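VAL-1 (Chlorella virus, PDB 3GNE) cleaves alginate, probably by beta-elimination as a family 14 polysaccharide lyase, with a mode of action that depends on pH. Local coordinates at residues N71-F85 and L160-M174. Residues are numbered along the deposited sequence; the frame is centred on the assembly and turned at random.
Sequences NAITFAWEVFYPKGF and LKYDVWNRIEIGTKM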
loop_
_atom_site.group_PDB
_atom_site.type_symbol
_atom_site.label_atom_id
_atom_site.label_comp_id
_atom_site.label_asym_id
_atom_site.label_seq_id
_atom_site.Cartn_x
_atom_site.Cartn_y
_atom_site.Cartn_z
ATOM N N ASN A 71 -14.322 5.410 -7.474
ATOM C CA ASN A 71 -15.093 5.333 -6.240
ATOM C C ASN A 71 -14.800 4.096 -5.405
ATOM O O ASN A 71 -15.093 4.103 -4.204
ATOM C CB ASN A 71 -16.593 5.390 -6.571
ATOM C CG ASN A 71 -16.891 6.818 -7.038
ATOM O OD1 ASN A 71 -17.217 7.123 -8.166
ATOM N ND2 ASN A 71 -16.689 7.764 -6.128
ATOM N N ALA A 72 -14.248 3.038 -5.983
ATOM C CA ALA A 72 -13.985 1.829 -5.158
ATOM C C ALA A 72 -13.083 0.939 -5.960
ATOM O O ALA A 72 -13.422 0.602 -7.105
ATOM C CB ALA A 72 -15.307 1.126 -4.827
ATOM N N ILE A 73 -11.941 0.541 -5.382
ATOM C CA ILE A 73 -11.047 -0.323 -6.111
ATOM C C ILE A 73 -10.200 -1.122 -5.132
ATOM O O ILE A 73 -9.984 -0.651 -3.992
ATOM C CB ILE A 73 -10.150 0.549 -7.030
ATOM C CG1 ILE A 73 -9.604 -0.230 -8.222
ATOM C CG2 ILE A 73 -9.016 1.218 -6.256
ATOM C CD1 ILE A 73 -10.663 -0.705 -9.185
ATOM N N THR A 74 -9.701 -2.247 -5.604
ATOM C CA THR A 74 -8.785 -3.076 -4.814
ATOM C C THR A 74 -7.498 -3.266 -5.606
ATOM O O THR A 74 -7.514 -3.406 -6.831
ATOM C CB THR A 74 -9.495 -4.398 -4.514
ATOM O OG1 THR A 74 -10.568 -4.045 -3.612
ATOM C CG2 THR A 74 -8.552 -5.388 -3.847
ATOM N N PHE A 75 -6.377 -3.239 -4.885
ATOM C CA PHE A 75 -5.114 -3.645 -5.478
ATOM C C PHE A 75 -4.596 -4.849 -4.696
ATOM O O PHE A 75 -4.857 -4.996 -3.473
ATOM C CB PHE A 75 -4.082 -2.493 -5.431
ATOM C CG PHE A 75 -4.423 -1.478 -6.546
ATOM C CD1 PHE A 75 -3.956 -1.705 -7.829
ATOM C CD2 PHE A 75 -5.190 -0.363 -6.266
ATOM C CE1 PHE A 75 -4.292 -0.846 -8.878
ATOM C CE2 PHE A 75 -5.520 0.540 -7.277
ATOM C CZ PHE A 75 -5.009 0.295 -8.535
ATOM N N ALA A 76 -3.897 -5.704 -5.411
ATOM C CA ALA A 76 -3.454 -6.973 -4.808
ATOM C C ALA A 76 -2.072 -7.325 -5.352
ATOM O O ALA A 76 -1.697 -6.885 -6.449
ATOM C CB ALA A 76 -4.449 -8.068 -5.143
ATOM N N TRP A 77 -1.321 -8.073 -4.584
ATOM C CA TRP A 77 0.021 -8.510 -4.996
ATOM C C TRP A 77 0.389 -9.700 -4.128
ATOM O O TRP A 77 -0.318 -9.989 -3.138
ATOM C CB TRP A 77 1.101 -7.413 -4.854
ATOM C CG TRP A 77 1.126 -6.805 -3.478
ATOM C CD1 TRP A 77 1.881 -7.220 -2.406
ATOM C CD2 TRP A 77 0.363 -5.694 -3.002
ATOM N NE1 TRP A 77 1.633 -6.419 -1.297
ATOM C CE2 TRP A 77 0.700 -5.474 -1.644
ATOM C CE3 TRP A 77 -0.595 -4.838 -3.618
ATOM C CZ2 TRP A 77 0.135 -4.452 -0.866
ATOM C CZ3 TRP A 77 -1.146 -3.821 -2.827
ATOM C CH2 TRP A 77 -0.797 -3.637 -1.497
ATOM N N GLU A 78 1.454 -10.370 -4.513
ATOM C CA GLU A 78 1.953 -11.483 -3.700
ATOM C C GLU A 78 3.377 -11.211 -3.304
ATOM O O GLU A 78 4.131 -10.598 -4.072
ATOM C CB GLU A 78 1.900 -12.810 -4.499
ATOM C CG GLU A 78 0.408 -13.068 -4.882
ATOM C CD GLU A 78 0.298 -14.280 -5.771
ATOM O OE1 GLU A 78 1.196 -15.135 -5.752
ATOM O OE2 GLU A 78 -0.702 -14.457 -6.479
ATOM N N VAL A 79 3.767 -11.648 -2.101
ATOM C CA VAL A 79 5.167 -11.426 -1.660
ATOM C C VAL A 79 5.740 -12.664 -0.999
ATOM O O VAL A 79 5.092 -13.362 -0.245
ATOM C CB VAL A 79 5.181 -10.228 -0.701
ATOM C CG1 VAL A 79 4.309 -10.523 0.531
ATOM C CG2 VAL A 79 6.619 -9.887 -0.308
ATOM N N PHE A 80 6.984 -12.948 -1.355
ATOM C CA PHE A 80 7.748 -14.082 -0.853
ATOM C C PHE A 80 8.922 -13.542 -0.014
ATOM O O PHE A 80 9.762 -12.794 -0.541
ATOM C CB PHE A 80 8.247 -14.870 -2.042
ATOM C CG PHE A 80 8.909 -16.212 -1.750
ATOM C CD1 PHE A 80 8.217 -17.384 -2.079
ATOM C CD2 PHE A 80 10.164 -16.358 -1.201
ATOM C CE1 PHE A 80 8.816 -18.609 -1.885
ATOM C CE2 PHE A 80 10.775 -17.583 -0.998
ATOM C CZ PHE A 80 10.105 -18.737 -1.339
ATOM N N TYR A 81 8.919 -13.935 1.247
ATOM C CA TYR A 81 9.984 -13.619 2.215
ATOM C C TYR A 81 10.806 -14.887 2.445
ATOM O O TYR A 81 10.270 -15.780 3.137
ATOM C CB TYR A 81 9.361 -13.161 3.527
ATOM C CG TYR A 81 8.715 -11.777 3.375
ATOM C CD1 TYR A 81 9.590 -10.672 3.274
ATOM C CD2 TYR A 81 7.340 -11.575 3.365
ATOM C CE1 TYR A 81 9.016 -9.393 3.152
ATOM C CE2 TYR A 81 6.798 -10.295 3.225
ATOM C CZ TYR A 81 7.666 -9.227 3.127
ATOM O OH TYR A 81 7.167 -7.933 2.977
ATOM N N PRO A 82 12.013 -14.977 1.930
ATOM C CA PRO A 82 12.804 -16.167 2.210
ATOM C C PRO A 82 13.015 -16.333 3.703
ATOM O O PRO A 82 13.147 -15.342 4.424
ATOM C CB PRO A 82 14.139 -15.867 1.520
ATOM C CG PRO A 82 13.772 -14.914 0.397
ATOM C CD PRO A 82 12.698 -14.030 1.045
ATOM N N LYS A 83 13.103 -17.578 4.162
ATOM C CA LYS A 83 13.432 -17.875 5.539
ATOM C C LYS A 83 14.579 -17.029 6.074
ATOM O O LYS A 83 15.587 -16.935 5.342
ATOM C CB LYS A 83 13.763 -19.382 5.622
ATOM C CG LYS A 83 13.854 -19.917 7.061
ATOM C CD LYS A 83 14.461 -21.295 7.091
ATOM C CE LYS A 83 14.498 -21.963 8.459
ATOM N NZ LYS A 83 14.819 -23.440 8.259
ATOM N N GLY A 84 14.430 -16.430 7.272
ATOM C CA GLY A 84 15.546 -15.628 7.804
ATOM C C GLY A 84 15.343 -14.147 7.546
ATOM O O GLY A 84 16.051 -13.356 8.155
ATOM N N PHE A 85 14.352 -13.773 6.696
ATOM C CA PHE A 85 14.138 -12.343 6.518
ATOM C C PHE A 85 13.807 -11.718 7.849
ATOM O O PHE A 85 13.015 -12.284 8.634
ATOM C CB PHE A 85 12.966 -12.192 5.491
ATOM C CG PHE A 85 12.730 -10.751 5.077
ATOM C CD1 PHE A 85 13.320 -10.291 3.904
ATOM C CD2 PHE A 85 11.918 -9.888 5.813
ATOM C CE1 PHE A 85 13.107 -8.963 3.491
ATOM C CE2 PHE A 85 11.699 -8.572 5.420
ATOM C CZ PHE A 85 12.283 -8.137 4.244
ATOM N N LEU A 160 2.323 -13.009 7.560
ATOM C CA LEU A 160 3.278 -13.193 6.453
ATOM C C LEU A 160 4.226 -14.329 6.816
ATOM O O LEU A 160 5.110 -14.182 7.676
ATOM C CB LEU A 160 4.032 -11.899 6.186
ATOM C CG LEU A 160 3.140 -10.707 5.831
ATOM C CD1 LEU A 160 4.004 -9.439 5.820
ATOM C CD2 LEU A 160 2.476 -10.923 4.462
ATOM N N LYS A 161 4.016 -15.468 6.170
ATOM C CA LYS A 161 4.824 -16.628 6.445
ATOM C C LYS A 161 6.062 -16.642 5.594
ATOM O O LYS A 161 6.113 -16.009 4.535
ATOM C CB LYS A 161 3.990 -17.886 6.171
ATOM C CG LYS A 161 2.658 -17.961 6.915
ATOM C CD LYS A 161 2.756 -17.723 8.420
ATOM C CE LYS A 161 1.341 -17.902 8.997
ATOM N NZ LYS A 161 1.304 -17.612 10.457
ATOM N N TYR A 162 7.093 -17.375 6.031
ATOM C CA TYR A 162 8.311 -17.530 5.218
ATOM C C TYR A 162 8.168 -18.563 4.107
ATOM O O TYR A 162 7.451 -19.569 4.230
ATOM C CB TYR A 162 9.485 -17.962 6.129
ATOM C CG TYR A 162 9.985 -16.927 7.094
ATOM C CD1 TYR A 162 10.453 -15.720 6.668
ATOM C CD2 TYR A 162 9.986 -17.151 8.490
ATOM C CE1 TYR A 162 10.907 -14.760 7.551
ATOM C CE2 TYR A 162 10.445 -16.208 9.394
ATOM C CZ TYR A 162 10.901 -15.004 8.896
ATOM O OH TYR A 162 11.374 -14.066 9.783
ATOM N N ASP A 163 8.917 -18.355 3.021
ATOM C CA ASP A 163 9.074 -19.346 1.962
ATOM C C ASP A 163 7.754 -19.675 1.280
ATOM O O ASP A 163 7.549 -20.829 0.837
ATOM C CB ASP A 163 9.732 -20.599 2.600
ATOM C CG ASP A 163 11.217 -20.432 2.842
ATOM O OD1 ASP A 163 11.826 -19.446 2.386
ATOM O OD2 ASP A 163 11.822 -21.341 3.488
ATOM N N VAL A 164 6.823 -18.748 1.197
ATOM C CA VAL A 164 5.533 -18.921 0.539
ATOM C C VAL A 164 5.122 -17.641 -0.185
ATOM O O VAL A 164 5.505 -16.543 0.218
ATOM C CB VAL A 164 4.375 -19.164 1.504
ATOM C CG1 VAL A 164 4.676 -20.300 2.425
ATOM C CG2 VAL A 164 4.059 -17.984 2.410
ATOM N N TRP A 165 4.307 -17.789 -1.212
ATOM C CA TRP A 165 3.751 -16.598 -1.822
ATOM C C TRP A 165 2.587 -16.110 -1.003
ATOM O O TRP A 165 1.467 -16.652 -1.064
ATOM C CB TRP A 165 3.368 -16.909 -3.272
ATOM C CG TRP A 165 4.613 -17.081 -4.092
ATOM C CD1 TRP A 165 5.174 -18.233 -4.536
ATOM C CD2 TRP A 165 5.451 -16.022 -4.552
ATOM N NE1 TRP A 165 6.320 -17.990 -5.256
ATOM C CE2 TRP A 165 6.511 -16.611 -5.277
ATOM C CE3 TRP A 165 5.394 -14.645 -4.412
ATOM C CZ2 TRP A 165 7.496 -15.851 -5.863
ATOM C CZ3 TRP A 165 6.391 -13.882 -4.989
ATOM C CH2 TRP A 165 7.439 -14.476 -5.707
ATOM N N ASN A 166 2.796 -15.095 -0.208
ATOM C CA ASN A 166 1.686 -14.550 0.595
ATOM C C ASN A 166 0.826 -13.675 -0.315
ATOM O O ASN A 166 1.425 -12.863 -1.049
ATOM C CB ASN A 166 2.210 -13.668 1.725
ATOM C CG ASN A 166 3.024 -14.476 2.740
ATOM O OD1 ASN A 166 2.429 -15.149 3.586
ATOM N ND2 ASN A 166 4.347 -14.356 2.713
ATOM N N ARG A 167 -0.464 -13.805 -0.255
ATOM C CA ARG A 167 -1.391 -13.044 -1.067
ATOM C C ARG A 167 -1.963 -11.888 -0.262
ATOM O O ARG A 167 -2.577 -12.116 0.771
ATOM C CB ARG A 167 -2.530 -13.957 -1.576
ATOM C CG ARG A 167 -1.969 -15.117 -2.386
ATOM C CD ARG A 167 -3.094 -16.018 -2.863
ATOM N NE ARG A 167 -3.979 -16.479 -1.824
ATOM C CZ ARG A 167 -3.937 -17.292 -0.788
ATOM N NH1 ARG A 167 -5.022 -17.454 -0.042
ATOM N NH2 ARG A 167 -2.801 -17.940 -0.482
ATOM N N ILE A 168 -1.752 -10.667 -0.787
ATOM C CA ILE A 168 -2.191 -9.477 -0.098
ATOM C C ILE A 168 -3.204 -8.722 -0.956
ATOM O O ILE A 168 -3.000 -8.594 -2.159
ATOM C CB ILE A 168 -0.971 -8.535 0.128
ATOM C CG1 ILE A 168 0.217 -9.288 0.761
ATOM C CG2 ILE A 168 -1.405 -7.318 0.939
ATOM C CD1 ILE A 168 -0.037 -9.821 2.134
ATOM N N GLU A 169 -4.247 -8.141 -0.355
ATOM C CA GLU A 169 -5.101 -7.244 -1.116
ATOM C C GLU A 169 -5.428 -6.053 -0.212
ATOM O O GLU A 169 -5.531 -6.216 1.018
ATOM C CB GLU A 169 -6.451 -7.906 -1.546
ATOM C CG GLU A 169 -6.252 -9.277 -2.221
ATOM C CD GLU A 169 -7.547 -9.711 -2.918
ATOM O OE1 GLU A 169 -8.410 -8.872 -3.249
ATOM O OE2 GLU A 169 -7.625 -10.908 -3.178
ATOM N N ILE A 170 -5.675 -4.921 -0.846
ATOM C CA ILE A 170 -6.148 -3.786 -0.085
ATOM C C ILE A 170 -7.272 -3.124 -0.891
ATOM O O ILE A 170 -7.026 -2.712 -2.043
ATOM C CB ILE A 170 -5.047 -2.762 0.291
ATOM C CG1 ILE A 170 -5.586 -1.630 1.160
ATOM C CG2 ILE A 170 -4.254 -2.241 -0.898
ATOM C CD1 ILE A 170 -4.527 -0.873 1.949
ATOM N N GLY A 171 -8.435 -3.013 -0.263
ATOM C CA GLY A 171 -9.591 -2.382 -0.888
ATOM C C GLY A 171 -9.845 -1.007 -0.298
ATOM O O GLY A 171 -9.627 -0.757 0.892
ATOM N N THR A 172 -10.305 -0.125 -1.179
ATOM C CA THR A 172 -10.619 1.243 -0.776
ATOM C C THR A 172 -11.954 1.633 -1.366
ATOM O O THR A 172 -12.092 1.499 -2.588
ATOM C CB THR A 172 -9.549 2.238 -1.288
ATOM O OG1 THR A 172 -8.262 1.799 -0.864
ATOM C CG2 THR A 172 -9.765 3.580 -0.646
ATOM N N LYS A 173 -12.911 2.097 -0.572
ATOM C CA LYS A 173 -14.206 2.513 -1.125
ATOM C C LYS A 173 -14.510 3.910 -0.602
ATOM O O LYS A 173 -14.559 4.144 0.612
ATOM C CB LYS A 173 -15.310 1.542 -0.673
ATOM C CG LYS A 173 -16.699 2.004 -1.159
ATOM C CD LYS A 173 -17.754 0.961 -0.806
ATOM C CE LYS A 173 -19.015 1.358 -1.587
ATOM N NZ LYS A 173 -19.716 2.518 -0.998
ATOM N N MET A 174 -14.673 4.836 -1.546
ATOM C CA MET A 174 -14.946 6.210 -1.145
ATOM C C MET A 174 -16.247 6.310 -0.344
ATOM O O MET A 174 -17.195 5.579 -0.576
ATOM C CB MET A 174 -15.054 7.139 -2.372
ATOM C CG MET A 174 -13.718 7.416 -3.051
ATOM S SD MET A 174 -12.588 8.424 -2.069
ATOM C CE MET A 174 -13.689 9.647 -1.368
HETATM O O HOH W 1 -7.492 -0.073 -2.782
HETATM O O HOH W 2 7.137 -15.851 2.114
#
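Four hydrogen-bonded pairs, I73–T172, F75–I170, W77–I168 and V79–N166, join strands 72-80 and 166-173 as antiparallel neighbours, their axes 4.7 Å apart at closest approach, their directions 166° apart. At one end V79 O is gripped twice, by N166 N at 2.9 Å and by N166 ND2 at 3.2 Å, from opposite faces of the carbonyl plane. Two bonds with K161 fix the rotation of the N166 side-chain amide: K161 N donates to N166 OD1, and N166 ND2 to K161 O, which lies in the amide plane. A water at I73 O and I170 O, accepting from T172 OG1, adds a bridge near the other end.

These are adjacent strands of one antiparallel sheet in a concanavalin-like beta-sandwich; strand 231-241 flanks 72-80, and 186-192 flanks 166-173. W77 and I168 lie on the face packed against the second sheet, where I117 touches both. With W77 CG wedged between backbone N and carbonyl carbon (chi1 53°), the indole turns one face to I168 CB, 3.6 Å from W77 NE1, while W77 CH2 meets I170 CG2.

Aromatic contacts follow. F80 CB sits over the six-membered ring of W165, 10° off its normal, and the F80 ring turns its edge to the indole face; D163 CA covers a face of F80.

Polar side-chain bonds clasp the P82–F85 type II turn: D163 OD1 accepts K83 N at 2.9 Å from above the carboxylate plane, and Y162 OH donates to F85 O at 2.7 Å.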